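Local coordinates for putative uncharacterized protein (Dictyostelium purpureum, PDB 4R12), which probably serves as an essential subunit of gamma-secretase, the protease complex that cleaves proteins such as Notch and APP within the membrane, at residues Y106-Y112 with E126-D132; Q327-Q332 with Y407-Y412. Residue numbers count along the deposited sequence, not the author numbering.

Interaction 1 closes within the small lobe of nicastrin, before interaction 2 opens in the large lobe, and the two meet where the lobes touch. Their centres are about 13 Å apart. Ser107 OG lies 2.6 Å from Tyr412 O and Trp127 O lies 2.8 Å from Tyr407 N, both probable hydrogen bonds, so each segment of interaction 1 reaches the 407-412 loop. Tyr411 CD1 also packs against Tyr106 O, at 3.2 Å. The loop 407-412 thus has two jobs: it receives the small-lobe loop and packs on 327-332. The Tyr106 side chain is about 4 Å from a bound NAG; that of Pro410 is about 11 Å from a bound NAG.

Interaction 1. Residues Y106-Y112 with E126-D132; sequences YSPDSRY and EWNPNAD
Both segments are irregular loops that run broadly antiparallel, with CA pairs Ser107-Ala131 at 4.5 Å and Arg111-Asn128 at 4.6 Å. Residues 128-131 form a type I turn, closed by Ala131 N to Asn128 O at 3.2 Å. Two backbone hydrogen bonds tie the segments: Asp132 N to Ser107 O, 2.8 Å, and Asn128 N to Arg111 O, 2.9 Å. On 106-112, Ser107 OG and Ser110 OG each accept from the backbone N two residues on, making consecutive ST turns. Asn128 (chi1 t) reaches into this bend, its ND2 donating to Ser107 OG (2.9 Å) and Ser110 O (3.0 Å); Ser107 OG also bonds Tyr412 O. Arg111 (m, m, t) lies across the turn, NE to Ala131 O 3.0 Å and NH1 in a salt bridge with Glu126 OE1, 3.1 Å. Trp127 points its edge at the face of Tyr112, centroids 4.8 Å apart and planes at 89°; a water accepts from Trp127 NE1 (2.9 Å) and Tyr112 OH (2.7 Å). Tyr106 OH bonds Asp132 OD2 weakly at 3.1 Å, an oxygen also bonded to Ser79 OG. Such a long excursion, folded on itself and laid against the large lobe, is consistent with the lid of the nicastrin small lobe.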
loop_
_atom_site.group_PDB
_atom_site.type_symbol
_atom_site.label_atom_id
_atom_site.label_comp_id
_atom_site.label_asym_id
_atom_site.label_seq_id
_atom_site.Cartn_x
_atom_site.Cartn_y
_atom_site.Cartn_z
ATOM N N TYR A 106 9.650 15.349 -3.649
ATOM C CA TYR A 106 10.444 14.627 -2.671
ATOM C C TYR A 106 10.031 13.164 -2.516
ATOM O O TYR A 106 8.853 12.871 -2.312
ATOM C CB TYR A 106 10.359 15.329 -1.295
ATOM C CG TYR A 106 11.158 14.581 -0.273
ATOM C CD1 TYR A 106 12.545 14.549 -0.367
ATOM C CD2 TYR A 106 10.543 13.856 0.744
ATOM C CE1 TYR A 106 13.299 13.846 0.522
ATOM C CE2 TYR A 106 11.306 13.141 1.665
ATOM C CZ TYR A 106 12.688 13.144 1.535
ATOM O OH TYR A 106 13.487 12.452 2.406
ATOM N N SER A 107 10.999 12.254 -2.602
ATOM C CA SER A 107 10.758 10.847 -2.281
ATOM C C SER A 107 11.854 10.289 -1.378
ATOM O O SER A 107 13.037 10.308 -1.734
ATOM C CB SER A 107 10.656 10.002 -3.556
ATOM O OG SER A 107 10.572 8.619 -3.248
ATOM N N PRO A 108 11.460 9.792 -0.199
ATOM C CA PRO A 108 12.361 9.124 0.742
ATOM C C PRO A 108 12.548 7.655 0.384
ATOM O O PRO A 108 13.156 6.908 1.137
ATOM C CB PRO A 108 11.620 9.249 2.078
ATOM C CG PRO A 108 10.172 9.128 1.659
ATOM C CD PRO A 108 10.069 9.809 0.301
ATOM N N ASP A 109 12.018 7.235 -0.755
ATOM C CA ASP A 109 12.082 5.825 -1.114
ATOM C C ASP A 109 13.290 5.528 -1.998
ATOM O O ASP A 109 14.200 6.346 -2.114
ATOM C CB ASP A 109 10.787 5.401 -1.807
ATOM C CG ASP A 109 10.373 3.985 -1.450
ATOM O OD1 ASP A 109 10.915 3.041 -2.064
ATOM O OD2 ASP A 109 9.506 3.818 -0.562
ATOM N N SER A 110 13.297 4.351 -2.621
ATOM C CA SER A 110 14.410 3.918 -3.473
ATOM C C SER A 110 14.352 4.511 -4.892
ATOM O O SER A 110 13.272 4.827 -5.385
ATOM C CB SER A 110 14.419 2.388 -3.554
ATOM O OG SER A 110 15.296 1.926 -4.560
ATOM N N ARG A 111 15.511 4.634 -5.545
ATOM C CA ARG A 111 15.576 5.080 -6.943
ATOM C C ARG A 111 14.957 4.058 -7.896
ATOM O O ARG A 111 14.517 4.401 -8.996
ATOM C CB ARG A 111 17.027 5.344 -7.369
ATOM C CG ARG A 111 17.774 6.428 -6.585
ATOM C CD ARG A 111 17.599 7.803 -7.219
ATOM N NE ARG A 111 18.411 8.842 -6.583
ATOM C CZ ARG A 111 19.592 9.270 -7.035
ATOM N NH1 ARG A 111 20.127 8.746 -8.127
ATOM N NH2 ARG A 111 20.250 10.222 -6.381
ATOM N N TYR A 112 14.969 2.794 -7.485
ATOM C CA TYR A 112 14.317 1.722 -8.232
ATOM C C TYR A 112 13.696 0.787 -7.201
ATOM O O TYR A 112 14.333 -0.157 -6.742
ATOM C CB TYR A 112 15.327 1.002 -9.151
ATOM C CG TYR A 112 14.778 -0.042 -10.120
ATOM C CD1 TYR A 112 13.692 -0.853 -9.784
ATOM C CD2 TYR A 112 15.369 -0.234 -11.365
ATOM C CE1 TYR A 112 13.211 -1.809 -10.651
ATOM C CE2 TYR A 112 14.887 -1.189 -12.249
ATOM C CZ TYR A 112 13.814 -1.979 -11.884
ATOM O OH TYR A 112 13.334 -2.938 -12.751
ATOM N N GLU A 126 16.695 4.121 -13.349
ATOM C CA GLU A 126 16.191 4.721 -12.129
ATOM C C GLU A 126 14.806 5.265 -12.407
ATOM O O GLU A 126 14.673 6.340 -13.000
ATOM C CB GLU A 126 17.104 5.843 -11.640
ATOM C CG GLU A 126 18.526 5.388 -11.343
ATOM C CD GLU A 126 19.335 6.455 -10.636
ATOM O OE1 GLU A 126 18.982 7.652 -10.756
ATOM O OE2 GLU A 126 20.329 6.096 -9.968
ATOM N N TRP A 127 13.786 4.514 -11.993
ATOM C CA TRP A 127 12.395 4.867 -12.253
ATOM C C TRP A 127 11.921 6.034 -11.376
ATOM O O TRP A 127 11.019 6.784 -11.749
ATOM C CB TRP A 127 11.496 3.642 -12.032
ATOM C CG TRP A 127 11.666 2.599 -13.086
ATOM C CD1 TRP A 127 12.452 1.477 -13.030
ATOM C CD2 TRP A 127 11.039 2.585 -14.373
ATOM N NE1 TRP A 127 12.352 0.769 -14.218
ATOM C CE2 TRP A 127 11.484 1.433 -15.054
ATOM C CE3 TRP A 127 10.138 3.443 -15.017
ATOM C CZ2 TRP A 127 11.058 1.114 -16.347
ATOM C CZ3 TRP A 127 9.712 3.126 -16.296
ATOM C CH2 TRP A 127 10.172 1.972 -16.949
ATOM N N ASN A 128 12.566 6.181 -10.223
ATOM C CA ASN A 128 12.236 7.200 -9.226
ATOM C C ASN A 128 13.508 8.016 -8.921
ATOM O O ASN A 128 14.017 7.979 -7.796
ATOM C CB ASN A 128 11.682 6.500 -7.968
ATOM C CG ASN A 128 11.144 7.470 -6.905
ATOM O OD1 ASN A 128 10.654 8.549 -7.214
ATOM N ND2 ASN A 128 11.244 7.066 -5.632
ATOM N N PRO A 129 14.048 8.727 -9.936
ATOM C CA PRO A 129 15.430 9.237 -9.834
ATOM C C PRO A 129 15.616 10.378 -8.816
ATOM O O PRO A 129 16.736 10.635 -8.376
ATOM C CB PRO A 129 15.726 9.719 -11.268
ATOM C CG PRO A 129 14.385 10.071 -11.824
ATOM C CD PRO A 129 13.430 9.073 -11.233
ATOM N N ASN A 130 14.529 11.040 -8.429
ATOM C CA ASN A 130 14.617 12.151 -7.482
ATOM C C ASN A 130 14.783 11.693 -6.021
ATOM O O ASN A 130 15.060 12.499 -5.140
ATOM C CB ASN A 130 13.379 13.036 -7.618
ATOM C CG ASN A 130 13.489 14.323 -6.832
ATOM O OD1 ASN A 130 12.648 14.615 -5.979
ATOM N ND2 ASN A 130 14.532 15.099 -7.106
ATOM N N ALA A 131 14.632 10.394 -5.788
ATOM C CA ALA A 131 14.582 9.833 -4.445
ATOM C C ALA A 131 15.880 10.025 -3.660
ATOM O O ALA A 131 16.971 9.948 -4.230
ATOM C CB ALA A 131 14.251 8.354 -4.528
ATOM N N ASP A 132 15.776 10.253 -2.353
ATOM C CA ASP A 132 16.991 10.332 -1.542
ATOM C C ASP A 132 17.126 9.150 -0.568
ATOM O O ASP A 132 18.072 9.092 0.223
ATOM C CB ASP A 132 17.059 11.683 -0.807
ATOM C CG ASP A 132 16.146 11.767 0.420
ATOM O OD1 ASP A 132 15.317 10.861 0.669
ATOM O OD2 ASP A 132 16.262 12.780 1.140
HETATM O O HOH W 1 13.661 13.145 -3.116
HETATM O O HOH W 2 13.221 -1.821 -15.157
#

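Interaction 2. Residues Q327-Q332 with Y407-Y412; sequences QIGRAQ and YSNPYY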
loop_
_atom_site.group_PDB
_atom_site.type_symbol
_atom_site.label_atom_id
_atom_site.label_comp_id
_atom_site.label_asym_id
_atom_site.label_seq_id
_atom_site.Cartn_x
_atom_site.Cartn_y
_atom_site.Cartn_z
ATOM N N GLN A 327 0.105 3.113 -10.784
ATOM C CA GLN A 327 0.186 4.587 -10.767
ATOM C C GLN A 327 -0.516 5.212 -11.978
ATOM O O GLN A 327 0.094 5.419 -13.036
ATOM C CB GLN A 327 1.648 5.056 -10.672
ATOM C CG GLN A 327 2.406 4.433 -9.495
ATOM C CD GLN A 327 3.659 5.222 -9.119
ATOM O OE1 GLN A 327 3.621 6.097 -8.247
ATOM N NE2 GLN A 327 4.763 4.939 -9.800
ATOM N N ILE A 328 -1.805 5.516 -11.821
ATOM C CA ILE A 328 -2.601 6.007 -12.957
ATOM C C ILE A 328 -3.351 7.304 -12.649
ATOM O O ILE A 328 -4.223 7.731 -13.425
ATOM C CB ILE A 328 -3.608 4.931 -13.437
ATOM C CG1 ILE A 328 -4.607 4.560 -12.331
ATOM C CG2 ILE A 328 -2.868 3.686 -13.954
ATOM C CD1 ILE A 328 -5.762 3.665 -12.838
ATOM N N GLY A 329 -2.977 7.953 -11.541
ATOM C CA GLY A 329 -3.688 9.126 -11.055
ATOM C C GLY A 329 -3.036 10.458 -11.396
ATOM O O GLY A 329 -3.550 11.537 -11.057
ATOM N N ARG A 330 -1.896 10.395 -12.071
ATOM C CA ARG A 330 -1.270 11.617 -12.556
ATOM C C ARG A 330 -0.992 11.569 -14.033
ATOM O O ARG A 330 0.120 11.878 -14.455
ATOM C CB ARG A 330 0.038 11.892 -11.827
ATOM C CG ARG A 330 -0.138 12.599 -10.534
ATOM C CD ARG A 330 1.209 12.905 -9.895
ATOM N NE ARG A 330 1.852 14.088 -10.441
ATOM C CZ ARG A 330 1.631 15.332 -10.030
ATOM N NH1 ARG A 330 0.738 15.577 -9.078
ATOM N NH2 ARG A 330 2.300 16.339 -10.583
ATOM N N ALA A 331 -1.992 11.195 -14.819
ATOM C CA ALA A 331 -1.850 11.228 -16.265
ATOM C C ALA A 331 -1.345 12.613 -16.691
ATOM O O ALA A 331 -1.731 13.632 -16.104
ATOM C CB ALA A 331 -3.161 10.880 -16.937
ATOM N N GLN A 332 -0.451 12.628 -17.681
ATOM C CA GLN A 332 0.246 13.831 -18.147
ATOM C C GLN A 332 -0.497 14.561 -19.256
ATOM O O GLN A 332 -0.861 13.954 -20.258
ATOM C CB GLN A 332 1.634 13.458 -18.678
ATOM C CG GLN A 332 2.529 12.808 -17.664
ATOM C CD GLN A 332 2.877 13.756 -16.543
ATOM O OE1 GLN A 332 3.816 14.551 -16.651
ATOM N NE2 GLN A 332 2.117 13.684 -15.458
ATOM N N TYR A 407 9.022 8.332 -13.053
ATOM C CA TYR A 407 7.708 8.433 -12.409
ATOM C C TYR A 407 7.107 9.830 -12.531
ATOM O O TYR A 407 7.807 10.826 -12.357
ATOM C CB TYR A 407 7.815 8.085 -10.910
ATOM C CG TYR A 407 7.892 6.613 -10.551
ATOM C CD1 TYR A 407 7.672 5.615 -11.497
ATOM C CD2 TYR A 407 8.157 6.223 -9.239
ATOM C CE1 TYR A 407 7.731 4.263 -11.140
ATOM C CE2 TYR A 407 8.211 4.883 -8.875
ATOM C CZ TYR A 407 8.007 3.908 -9.831
ATOM O OH TYR A 407 8.060 2.578 -9.458
ATOM N N SER A 408 5.815 9.910 -12.826
ATOM C CA SER A 408 5.122 11.186 -12.746
ATOM C C SER A 408 4.850 11.572 -11.276
ATOM O O SER A 408 4.845 12.748 -10.925
ATOM C CB SER A 408 3.812 11.127 -13.545
ATOM O OG SER A 408 4.109 10.894 -14.924
ATOM N N ASN A 409 4.611 10.575 -10.437
ATOM C CA ASN A 409 4.498 10.765 -8.982
ATOM C C ASN A 409 5.724 11.474 -8.392
ATOM O O ASN A 409 6.804 10.890 -8.324
ATOM C CB ASN A 409 4.312 9.400 -8.306
ATOM C CG ASN A 409 3.861 9.509 -6.842
ATOM O OD1 ASN A 409 3.854 10.593 -6.257
ATOM N ND2 ASN A 409 3.516 8.368 -6.243
ATOM N N PRO A 410 5.560 12.733 -7.947
ATOM C CA PRO A 410 6.690 13.473 -7.376
ATOM C C PRO A 410 6.898 13.200 -5.880
ATOM O O PRO A 410 7.858 13.707 -5.291
ATOM C CB PRO A 410 6.299 14.928 -7.617
ATOM C CG PRO A 410 4.805 14.913 -7.540
ATOM C CD PRO A 410 4.354 13.581 -8.080
ATOM N N TYR A 411 6.024 12.396 -5.288
ATOM C CA TYR A 411 6.111 12.104 -3.862
ATOM C C TYR A 411 5.987 10.613 -3.599
ATOM O O TYR A 411 5.261 10.193 -2.695
ATOM C CB TYR A 411 5.018 12.878 -3.095
ATOM C CG TYR A 411 5.262 14.363 -3.136
ATOM C CD1 TYR A 411 6.359 14.916 -2.498
ATOM C CD2 TYR A 411 4.415 15.208 -3.835
ATOM C CE1 TYR A 411 6.603 16.288 -2.540
ATOM C CE2 TYR A 411 4.648 16.580 -3.890
ATOM C CZ TYR A 411 5.744 17.110 -3.244
ATOM O OH TYR A 411 5.982 18.469 -3.298
ATOM N N TYR A 412 6.716 9.806 -4.372
ATOM C CA TYR A 412 6.583 8.366 -4.237
ATOM C C TYR A 412 7.023 7.868 -2.854
ATOM O O TYR A 412 8.134 8.143 -2.409
ATOM C CB TYR A 412 7.390 7.642 -5.330
ATOM C CG TYR A 412 7.184 6.157 -5.284
ATOM C CD1 TYR A 412 7.982 5.348 -4.484
ATOM C CD2 TYR A 412 6.166 5.561 -6.022
ATOM C CE1 TYR A 412 7.782 3.982 -4.427
ATOM C CE2 TYR A 412 5.955 4.192 -5.972
ATOM C CZ TYR A 412 6.767 3.411 -5.174
ATOM O OH TYR A 412 6.567 2.052 -5.105
HETATM O O HOH W 3 3.284 15.105 -12.654
#
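Two loops that leave the C-terminal ends of neighbouring parallel strands, 319-325 and 397-401, meet here in the nicastrin large lobe. In the related M28 aminopeptidases, loops at this end of the strands carry the active site; nicastrin probably keeps the fold, and these loops lie in the corresponding region. The contact is compact, burying 334 Å², and neither loop is helical or extended except where Gln332 enters strand 332-334. Gln327 supplies the largest share. Its CB points at the other loop, and the m, t side chain brings Gln327 OE1 3.0 Å from Asn409 ND2, a well-aligned hydrogen bond. The other end of the amide lies over the face of Tyr407, Gln327 NE2 being 3.3 Å from Tyr407 CE1, while Gln327 OE1 approaches the edge of Tyr412, 3.4 Å from CD2. Asn409 OD1 meanwhile accepts from Tyr411 N at 3.0 Å, an Asx turn that bends the loop; the same side chain bonds Asn421 and Asp417. Farther along, Arg330 sets one guanidinium face on Pro410, with NE 3.5 Å from CD. Arg330 NE makes a long, weak hydrogen bond to Ser408 O, 3.3 Å, and water 3 accepts from Arg330 NH2 at 2.6 Å. The firmer partner of this guanidinium is Asn421 O, reached by NH1, whereas Ser408 OG turns to Asp402 O. Gln332 NE2 bonds Arg330 O at 2.9 Å, within its own loop. The contact thus pairs one good amide-to-amide bond with polar side chains packed on rings and proline; Arg330 finds no acid across it, but touches Asp235 beyond.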